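Local coordinates for protein unsaturated glucuronyl hydrolase (Streptococcus agalactiae, PDB 2ZZR) that hydrolyses unsaturated disaccharides of chondroitin, hyaluronan and heparin, cleaving their glycosidic bond to release the unsaturated uronic acid, at residues Ser243-Gln248 / Thr304-Thr309; Tyr277-Leu282 / His336-Ser341; Gly299-Thr304 / Lys369-Gly374. All coordinates share one frame; numbering follows the deposited sequence. Where two conformers were deposited one is given.

Interaction 1: Ser243-Gln248 / Thr304-Thr309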
loop_
_atom_site.group_PDB
_atom_site.type_symbol
_atom_site.label_atom_id
_atom_site.label_comp_id
_atom_site.label_asym_id
_atom_site.label_seq_id
_atom_site.Cartn_x
_atom_site.Cartn_y
_atom_site.Cartn_z
ATOM N N SER A 243 -7.850 16.662 0.522
ATOM C CA SER A 243 -7.616 15.397 -0.170
ATOM C C SER A 243 -6.394 14.663 0.386
ATOM O O SER A 243 -5.270 14.869 -0.072
ATOM C CB SER A 243 -7.453 15.647 -1.672
ATOM O OG SER A 243 -7.559 14.440 -2.397
ATOM N N TRP A 244 -6.627 13.810 1.379
ATOM C CA TRP A 244 -5.565 13.041 2.035
ATOM C C TRP A 244 -4.793 12.209 1.008
ATOM O O TRP A 244 -5.386 11.415 0.286
ATOM C CB TRP A 244 -6.187 12.157 3.113
ATOM C CG TRP A 244 -5.248 11.224 3.822
ATOM C CD1 TRP A 244 -4.057 11.542 4.421
ATOM C CD2 TRP A 244 -5.451 9.827 4.044
ATOM N NE1 TRP A 244 -3.504 10.419 4.990
ATOM C CE2 TRP A 244 -4.336 9.352 4.770
ATOM C CE3 TRP A 244 -6.468 8.927 3.698
ATOM C CZ2 TRP A 244 -4.206 8.010 5.152
ATOM C CZ3 TRP A 244 -6.338 7.593 4.077
ATOM C CH2 TRP A 244 -5.213 7.149 4.796
ATOM N N ALA A 245 -3.478 12.412 0.941
ATOM C CA ALA A 245 -2.676 11.859 -0.158
ATOM C C ALA A 245 -2.605 10.335 -0.164
ATOM O O ALA A 245 -2.762 9.707 -1.218
ATOM C CB ALA A 245 -1.266 12.462 -0.162
ATOM N N ARG A 246 -2.368 9.730 0.999
ATOM C CA ARG A 246 -2.208 8.276 1.031
ATOM C C ARG A 246 -3.488 7.514 0.674
ATOM O O ARG A 246 -3.427 6.456 0.043
ATOM C CB ARG A 246 -1.602 7.792 2.352
ATOM C CG ARG A 246 -1.213 6.311 2.292
ATOM C CD ARG A 246 -0.232 5.922 3.381
ATOM N NE ARG A 246 -0.802 6.073 4.725
ATOM C CZ ARG A 246 -0.465 7.032 5.586
ATOM N NH1 ARG A 246 0.437 7.945 5.255
ATOM N NH2 ARG A 246 -1.028 7.074 6.790
ATOM N N GLY A 247 -4.644 8.061 1.044
ATOM C CA GLY A 247 -5.923 7.461 0.669
ATOM C C GLY A 247 -6.067 7.351 -0.838
ATOM O O GLY A 247 -6.511 6.323 -1.352
ATOM N N GLN A 248 -5.680 8.417 -1.534
ATOM C CA GLN A 248 -5.655 8.438 -2.994
ATOM C C GLN A 248 -4.735 7.328 -3.517
ATOM O O GLN A 248 -5.100 6.593 -4.436
ATOM C CB GLN A 248 -5.203 9.813 -3.501
ATOM C CG GLN A 248 -5.513 10.099 -4.972
ATOM C CD GLN A 248 -7.016 10.186 -5.284
ATOM O OE1 GLN A 248 -7.428 10.010 -6.434
ATOM N NE2 GLN A 248 -7.827 10.475 -4.275
ATOM N N THR A 304 5.862 11.041 1.642
ATOM C CA THR A 304 6.566 10.233 0.647
ATOM C C THR A 304 5.957 8.838 0.518
ATOM O O THR A 304 6.046 8.229 -0.551
ATOM C CB THR A 304 8.058 10.101 0.979
ATOM O OG1 THR A 304 8.208 9.650 2.329
ATOM C CG2 THR A 304 8.767 11.437 0.809
ATOM N N SER A 305 5.338 8.330 1.587
ATOM C CA SER A 305 4.754 6.980 1.537
ATOM C C SER A 305 3.609 6.904 0.527
ATOM O O SER A 305 3.402 5.866 -0.092
ATOM C CB SER A 305 4.306 6.478 2.917
ATOM O OG SER A 305 3.118 7.114 3.371
ATOM N N ALA A 306 2.882 8.010 0.364
ATOM C CA ALA A 306 1.794 8.084 -0.616
ATOM C C ALA A 306 2.365 7.995 -2.025
ATOM O O ALA A 306 1.824 7.302 -2.887
ATOM C CB ALA A 306 1.005 9.375 -0.441
ATOM N N THR A 307 3.478 8.689 -2.245
ATOM C CA THR A 307 4.127 8.709 -3.549
ATOM C C THR A 307 4.758 7.342 -3.877
ATOM O O THR A 307 4.613 6.848 -5.003
ATOM C CB THR A 307 5.123 9.895 -3.646
ATOM O OG1 THR A 307 4.380 11.123 -3.558
ATOM C CG2 THR A 307 5.875 9.882 -4.976
ATOM N N ALA A 308 5.408 6.717 -2.894
ATOM C CA ALA A 308 5.966 5.374 -3.089
ATOM C C ALA A 308 4.879 4.366 -3.484
ATOM O O ALA A 308 5.053 3.584 -4.423
ATOM C CB ALA A 308 6.688 4.903 -1.842
ATOM N N THR A 309 3.755 4.420 -2.776
ATOM C CA THR A 309 2.606 3.540 -3.034
ATOM C C THR A 309 2.023 3.772 -4.438
ATOM O O THR A 309 1.727 2.809 -5.163
ATOM C CB THR A 309 1.532 3.732 -1.932
ATOM O OG1 THR A 309 2.146 3.504 -0.655
ATOM C CG2 THR A 309 0.376 2.751 -2.093
#
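The CA atoms of Arg-246 and Ala-306 lie 4.3 Å apart, so the first turns of helix 245-262 and helix 304-318 almost touch backbone to backbone. This is helix-helix packing inside the alpha barrel of glycoside hydrolase family 88. The small methyls of Ala-245 and Ala-306 are consistent with so close an approach. The methyl of Ala-306 sits against the backbone of the other helix, with CB 3.7 Å from N of Arg-246. It also meets the methyl of Ala-245, CB to CB at 3.8 Å.

Beyond this seam, Arg-246 extends past Ser-305. Its chain is nearly straight to CG and CD, then bends at chi3 (64°). That bend brings NH1 alongside the Ser-305 hydroxyl. CD of Arg-246 passes 3.6 Å from Ser-305 OG. NH1 of Arg-246 makes a weak hydrogen bond to the same OG at 3.4 Å; OG lies oblique to the guanidinium plane, and the N-H...O angle is only 137°. The stronger partners of NH1 are the Val-362 carbonyl and the carboxylate of Asp-303. NH2 bonds to Tyr-363 O. Several acceptors thus hold the group, which probably fixes the position of a residue assigned to substrate binding. Asp-303 also bonds to the Ser-305 hydroxyl, so one acid steadies both partners.

Within helix 304-318, Ser-305 O accepts two bonds from opposite faces of its carbonyl plane: one from Thr-309 N, and one from Thr-309 OG1 at 2.7 Å.

Interaction 2: Tyr277-Leu282 / His336-Ser341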
loop_
_atom_site.group_PDB
_atom_site.type_symbol
_atom_site.label_atom_id
_atom_site.label_comp_id
_atom_site.label_asym_id
_atom_site.label_seq_id
_atom_site.Cartn_x
_atom_site.Cartn_y
_atom_site.Cartn_z
ATOM N N TYR A 277 -5.978 12.421 -11.048
ATOM C CA TYR A 277 -6.282 13.313 -9.928
ATOM C C TYR A 277 -5.031 13.535 -9.072
ATOM O O TYR A 277 -4.689 14.671 -8.726
ATOM C CB TYR A 277 -7.412 12.711 -9.101
ATOM C CG TYR A 277 -7.860 13.561 -7.937
ATOM C CD1 TYR A 277 -8.955 14.419 -8.061
ATOM C CD2 TYR A 277 -7.203 13.492 -6.708
ATOM C CE1 TYR A 277 -9.377 15.202 -6.980
ATOM C CE2 TYR A 277 -7.616 14.268 -5.626
ATOM C CZ TYR A 277 -8.696 15.120 -5.772
ATOM O OH TYR A 277 -9.106 15.886 -4.700
ATOM N N PHE A 278 -4.349 12.435 -8.754
ATOM C CA PHE A 278 -3.138 12.448 -7.945
ATOM C C PHE A 278 -2.035 13.208 -8.676
ATOM O O PHE A 278 -1.453 14.142 -8.122
ATOM C CB PHE A 278 -2.728 10.997 -7.642
ATOM C CG PHE A 278 -1.627 10.849 -6.619
ATOM C CD1 PHE A 278 -1.923 10.782 -5.257
ATOM C CD2 PHE A 278 -0.302 10.707 -7.022
ATOM C CE1 PHE A 278 -0.905 10.617 -4.305
ATOM C CE2 PHE A 278 0.723 10.539 -6.076
ATOM C CZ PHE A 278 0.416 10.492 -4.718
ATOM N N LEU A 279 -1.782 12.838 -9.935
ATOM C CA LEU A 279 -0.716 13.459 -10.716
ATOM C C LEU A 279 -0.896 14.971 -10.812
ATOM O O LEU A 279 0.074 15.716 -10.682
ATOM C CB LEU A 279 -0.633 12.852 -12.118
ATOM C CG LEU A 279 -0.222 11.374 -12.197
ATOM C CD1 LEU A 279 -0.255 10.908 -13.654
ATOM C CD2 LEU A 279 1.149 11.123 -11.562
ATOM N N ASN A 280 -2.140 15.404 -11.019
ATOM C CA ASN A 280 -2.457 16.828 -11.189
ATOM C C ASN A 280 -2.235 17.659 -9.930
ATOM O O ASN A 280 -2.138 18.892 -9.998
ATOM C CB ASN A 280 -3.892 16.998 -11.689
ATOM C CG ASN A 280 -4.037 16.654 -13.158
ATOM O OD1 ASN A 280 -3.052 16.584 -13.887
ATOM N ND2 ASN A 280 -5.268 16.447 -13.600
ATOM N N ARG A 281 -2.147 16.981 -8.790
ATOM C CA ARG A 281 -1.977 17.662 -7.512
ATOM C C ARG A 281 -0.592 17.473 -6.890
ATOM O O ARG A 281 -0.355 17.864 -5.745
ATOM C CB ARG A 281 -3.105 17.274 -6.559
ATOM C CG ARG A 281 -4.431 17.897 -6.971
ATOM C CD ARG A 281 -5.635 17.154 -6.428
ATOM N NE ARG A 281 -6.885 17.726 -6.943
ATOM C CZ ARG A 281 -7.372 17.518 -8.169
ATOM N NH1 ARG A 281 -6.727 16.740 -9.035
ATOM N NH2 ARG A 281 -8.520 18.084 -8.529
ATOM N N LEU A 282 0.324 16.896 -7.669
ATOM C CA LEU A 282 1.732 16.792 -7.284
ATOM C C LEU A 282 2.444 18.135 -7.437
ATOM O O LEU A 282 2.169 18.873 -8.387
ATOM C CB LEU A 282 2.459 15.738 -8.131
ATOM C CG LEU A 282 2.065 14.270 -7.938
ATOM C CD1 LEU A 282 2.869 13.400 -8.886
ATOM C CD2 LEU A 282 2.257 13.809 -6.496
ATOM N N HIS A 336 8.606 7.140 -13.307
ATOM C CA HIS A 336 10.055 7.360 -13.310
ATOM C C HIS A 336 10.451 8.668 -12.616
ATOM O O HIS A 336 11.401 8.674 -11.825
ATOM C CB HIS A 336 10.608 7.335 -14.735
ATOM C CG HIS A 336 10.965 5.965 -15.221
ATOM N ND1 HIS A 336 10.029 5.069 -15.688
ATOM C CD2 HIS A 336 12.163 5.343 -15.320
ATOM C CE1 HIS A 336 10.636 3.955 -16.061
ATOM N NE2 HIS A 336 11.931 4.097 -15.850
ATOM N N THR A 337 9.730 9.752 -12.918
ATOM C CA THR A 337 10.010 11.060 -12.321
ATOM C C THR A 337 9.791 11.031 -10.808
ATOM O O THR A 337 10.616 11.542 -10.043
ATOM C CB THR A 337 9.131 12.172 -12.937
ATOM O OG1 THR A 337 9.117 12.043 -14.363
ATOM C CG2 THR A 337 9.670 13.547 -12.566
ATOM N N MET A 338 8.679 10.426 -10.394
ATOM C CA MET A 338 8.310 10.317 -8.986
ATOM C C MET A 338 9.331 9.479 -8.220
ATOM O O MET A 338 9.809 9.886 -7.159
ATOM C CB MET A 338 6.903 9.725 -8.858
ATOM C CG MET A 338 5.803 10.607 -9.473
ATOM S SD MET A 338 4.301 9.678 -9.878
ATOM C CE MET A 338 3.574 9.568 -8.251
ATOM N N LEU A 339 9.681 8.317 -8.770
ATOM C CA LEU A 339 10.667 7.456 -8.132
ATOM C C LEU A 339 12.050 8.115 -8.102
ATOM O O LEU A 339 12.770 7.999 -7.104
ATOM C CB LEU A 339 10.718 6.078 -8.803
ATOM C CG LEU A 339 11.566 4.983 -8.134
ATOM C CD1 LEU A 339 11.246 4.785 -6.638
ATOM C CD2 LEU A 339 11.417 3.672 -8.889
ATOM N N ARG A 340 12.414 8.801 -9.186
ATOM C CA ARG A 340 13.684 9.540 -9.224
ATOM C C ARG A 340 13.763 10.536 -8.067
ATOM O O ARG A 340 14.769 10.586 -7.358
ATOM C CB ARG A 340 13.883 10.274 -10.552
ATOM C CG ARG A 340 15.192 11.074 -10.589
ATOM C CD ARG A 340 15.416 11.801 -11.905
ATOM N NE ARG A 340 15.661 10.889 -13.024
ATOM C CZ ARG A 340 16.788 10.204 -13.219
ATOM N NH1 ARG A 340 17.799 10.304 -12.365
ATOM N NH2 ARG A 340 16.903 9.409 -14.274
ATOM N N SER A 341 12.699 11.316 -7.879
ATOM C CA SER A 341 12.644 12.278 -6.780
ATOM C C SER A 341 12.772 11.605 -5.414
ATOM O O SER A 341 13.489 12.100 -4.543
ATOM C CB SER A 341 11.373 13.116 -6.841
ATOM O OG SER A 341 11.471 14.088 -7.865
#
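Met-338 meets Phe-278, Leu-279 and Leu-282 and carries the whole contact from its side. The backbones stay well apart: the nearest CA atoms, of Leu-282 just past helix 265-280 and of Met-338, are 9.4 Å from each other.

At the start of the segment, His-336 bonds through ND1 to Lys-332 O within its own helix, and its carbonyl accepts from Arg-340 N. Then comes Met-338, whose CB points to the other segment. Its CG lies 4.1 Å from Leu-282 CD1. Its SD lies 3.9 Å from Leu-279 CD2, and the two side chains cross at about a right angle. The bend at chi3 (79°) turns the terminal methyl toward the aromatic ring. There CE comes to the edge of Phe-278, near the ring plane, 3.7 Å from CE2. It also packs 3.9 Å from Leu-282 CD1.

Leu-339 faces helix 376-390 instead. Ser-341 bonds through OG to Asp-285 O. Helix 304-318 touches both segments: Ala-310 meets Phe-278, and Thr-307, Val-311 and Ile-314 meet Met-338. The arrangement is apolar helix packing of the alpha barrel of glycoside hydrolase family 88, joining helices 265-280, 304-318 and 328-346.

Interaction 3: Gly299-Thr304 / Lys369-Gly374. With SO4 (sulfate ion), chain C.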
loop_
_atom_site.group_PDB
_atom_site.type_symbol
_atom_site.label_atom_id
_atom_site.label_comp_id
_atom_site.label_asym_id
_atom_site.label_seq_id
_atom_site.Cartn_x
_atom_site.Cartn_y
_atom_site.Cartn_z
ATOM N N GLY A 299 4.618 25.145 3.108
ATOM C CA GLY A 299 5.369 24.836 4.326
ATOM C C GLY A 299 4.866 23.602 5.063
ATOM O O GLY A 299 5.254 23.357 6.206
ATOM N N GLN A 300 4.002 22.831 4.406
ATOM C CA GLN A 300 3.463 21.597 4.975
ATOM C C GLN A 300 4.397 20.426 4.677
ATOM O O GLN A 300 5.148 20.472 3.702
ATOM C CB GLN A 300 2.065 21.322 4.417
ATOM C CG GLN A 300 1.008 22.323 4.862
ATOM C CD GLN A 300 0.496 22.075 6.272
ATOM O OE1 GLN A 300 0.658 20.988 6.831
ATOM N NE2 GLN A 300 -0.140 23.093 6.851
ATOM N N PRO A 301 4.370 19.376 5.522
ATOM C CA PRO A 301 5.266 18.254 5.253
ATOM C C PRO A 301 4.787 17.403 4.075
ATOM O O PRO A 301 3.600 17.409 3.737
ATOM C CB PRO A 301 5.218 17.448 6.553
ATOM C CG PRO A 301 3.888 17.750 7.139
ATOM C CD PRO A 301 3.568 19.166 6.745
ATOM N N ARG A 302 5.716 16.690 3.449
ATOM C CA ARG A 302 5.354 15.744 2.399
ATOM C C ARG A 302 4.861 14.463 3.037
ATOM O O ARG A 302 5.062 14.239 4.235
ATOM C CB ARG A 302 6.565 15.425 1.512
ATOM C CG ARG A 302 7.313 16.633 0.963
ATOM C CD ARG A 302 6.379 17.618 0.273
ATOM N NE ARG A 302 7.111 18.733 -0.317
ATOM C CZ ARG A 302 7.551 18.774 -1.575
ATOM N NH1 ARG A 302 7.333 17.756 -2.405
ATOM N NH2 ARG A 302 8.210 19.841 -2.006
ATOM N N ASP A 303 4.181 13.632 2.248
ATOM C CA ASP A 303 4.011 12.240 2.617
ATOM C C ASP A 303 4.584 11.382 1.501
ATOM O O ASP A 303 3.881 11.034 0.549
ATOM C CB ASP A 303 2.558 11.859 2.892
ATOM C CG ASP A 303 2.413 10.388 3.279
ATOM O OD1 ASP A 303 1.318 9.827 3.095
ATOM O OD2 ASP A 303 3.413 9.788 3.743
ATOM N N THR A 304 5.862 11.041 1.642
ATOM C CA THR A 304 6.566 10.233 0.647
ATOM C C THR A 304 5.957 8.838 0.518
ATOM O O THR A 304 6.046 8.229 -0.551
ATOM C CB THR A 304 8.058 10.101 0.979
ATOM O OG1 THR A 304 8.208 9.650 2.329
ATOM C CG2 THR A 304 8.767 11.437 0.809
ATOM N N LYS A 369 0.881 11.752 14.966
ATOM C CA LYS A 369 1.632 10.505 14.834
ATOM C C LYS A 369 2.504 10.546 13.583
ATOM O O LYS A 369 2.010 10.820 12.486
ATOM C CB LYS A 369 0.692 9.309 14.710
ATOM C CG LYS A 369 -0.161 8.974 15.916
ATOM C CD LYS A 369 -1.016 7.767 15.550
ATOM C CE LYS A 369 -1.966 7.353 16.648
ATOM N NZ LYS A 369 -2.952 6.367 16.107
ATOM N N GLY A 370 3.792 10.258 13.752
ATOM C CA GLY A 370 4.738 10.201 12.633
ATOM C C GLY A 370 4.590 11.322 11.623
ATOM O O GLY A 370 4.508 11.071 10.416
ATOM N N VAL A 371 4.557 12.560 12.115
ATOM C CA VAL A 371 4.445 13.733 11.252
ATOM C C VAL A 371 5.835 14.202 10.827
ATOM O O VAL A 371 6.637 14.632 11.665
ATOM C CB VAL A 371 3.666 14.889 11.937
ATOM C CG1 VAL A 371 3.582 16.109 11.011
ATOM C CG2 VAL A 371 2.273 14.429 12.342
ATOM N N ASP A 372 6.103 14.119 9.521
ATOM C CA ASP A 372 7.435 14.358 8.947
ATOM C C ASP A 372 8.450 13.388 9.551
ATOM O O ASP A 372 9.478 13.780 10.129
ATOM C CB ASP A 372 7.871 15.826 9.084
ATOM C CG ASP A 372 9.055 16.170 8.198
ATOM O OD1 ASP A 372 9.274 15.476 7.180
ATOM O OD2 ASP A 372 9.776 17.139 8.522
ATOM N N GLU A 373 8.121 12.109 9.414
ATOM C CA GLU A 373 8.917 11.008 9.922
ATOM C C GLU A 373 8.948 9.914 8.862
ATOM O O GLU A 373 8.059 9.844 8.015
ATOM C CB GLU A 373 8.278 10.441 11.189
ATOM C CG GLU A 373 8.213 11.413 12.368
ATOM C CD GLU A 373 9.538 11.550 13.106
ATOM O OE1 GLU A 373 9.601 12.382 14.038
ATOM O OE2 GLU A 373 10.505 10.827 12.771
ATOM N N GLY A 374 9.961 9.057 8.916
ATOM C CA GLY A 374 9.931 7.829 8.141
ATOM C C GLY A 374 8.829 6.925 8.668
ATOM O O GLY A 374 8.443 7.007 9.843
HETATM S S SO4 C . 7.566 24.333 1.100
HETATM O O1 SO4 C . 7.760 24.714 -0.294
HETATM O O2 SO4 C . 6.267 23.692 1.268
HETATM O O3 SO4 C . 8.612 23.411 1.521
HETATM O O4 SO4 C . 7.608 25.529 1.937
HETATM O O HOH W 1 8.409 17.017 4.512
#
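Pro-301 packs against Val-371 and Asp-372 where two surface loops pass each other. The nearest CA atoms are those of Pro-301 and Asp-372, 5.8 Å apart.

Asp-372 can be followed outward. Its CB rests 4.0 Å from CB of Pro-301, an apolar touch against the proline ring. CG stands anti to the backbone N (chi1 -165°) and sets the carboxylate farther from the proline. At the tip, OD1 accepts from a water at 3.2 Å. That water in turn accepts from Arg-302 N at 2.9 Å, so it bridges the two loops. The direct partner of OD1 is His-360 ND1. Val-371 adds to the apolar part, with CG1 4.2 Å from CG of Pro-301.

The backbone of Asp-372 has positive phi. Together with Glu-373 it faces Gly-361 in a G1 beta bulge, where the chain turns a corner. On the other loop, Asp-303 is the N-cap of helix 304-318. At the start of segment 299-304 a sulfate, probably from the crystallisation liquor, bonds to Gly-299 N through O2 at 2.9 Å. Tyr-289 OH and Gly-297 N hold it too.

No direct hydrogen bond joins the two segments. The chemistry therefore implies a light contact, in which a small apolar touch and one water bridge link the loops that lead into helices 304-318 and 376-390.

Overall arrangement
The three contacts lie on the C-terminal half of the alpha barrel. Along the chain their segments alternate, so each pair crosses the others. Interactions 1 and 2 have centres 11 Å apart. Helix 304-318 carries one side of interaction 1 and packs on both segments of interaction 2. They touch where Phe-278 packs on CG of Gln-248 and on Ala-245 O. Interactions 1 and 3 are also 11 Å apart and share Thr-304; the salt bridge of Arg-246 with Asp-303 joins them. Interactions 2 and 3 do not touch; their centres are about 17 Å apart. Interaction 1 is the most central and holds Arg-246, assigned to substrate binding. Interaction 2 packs helices further out. Interaction 3 lies at the surface, near serines assigned to substrate binding.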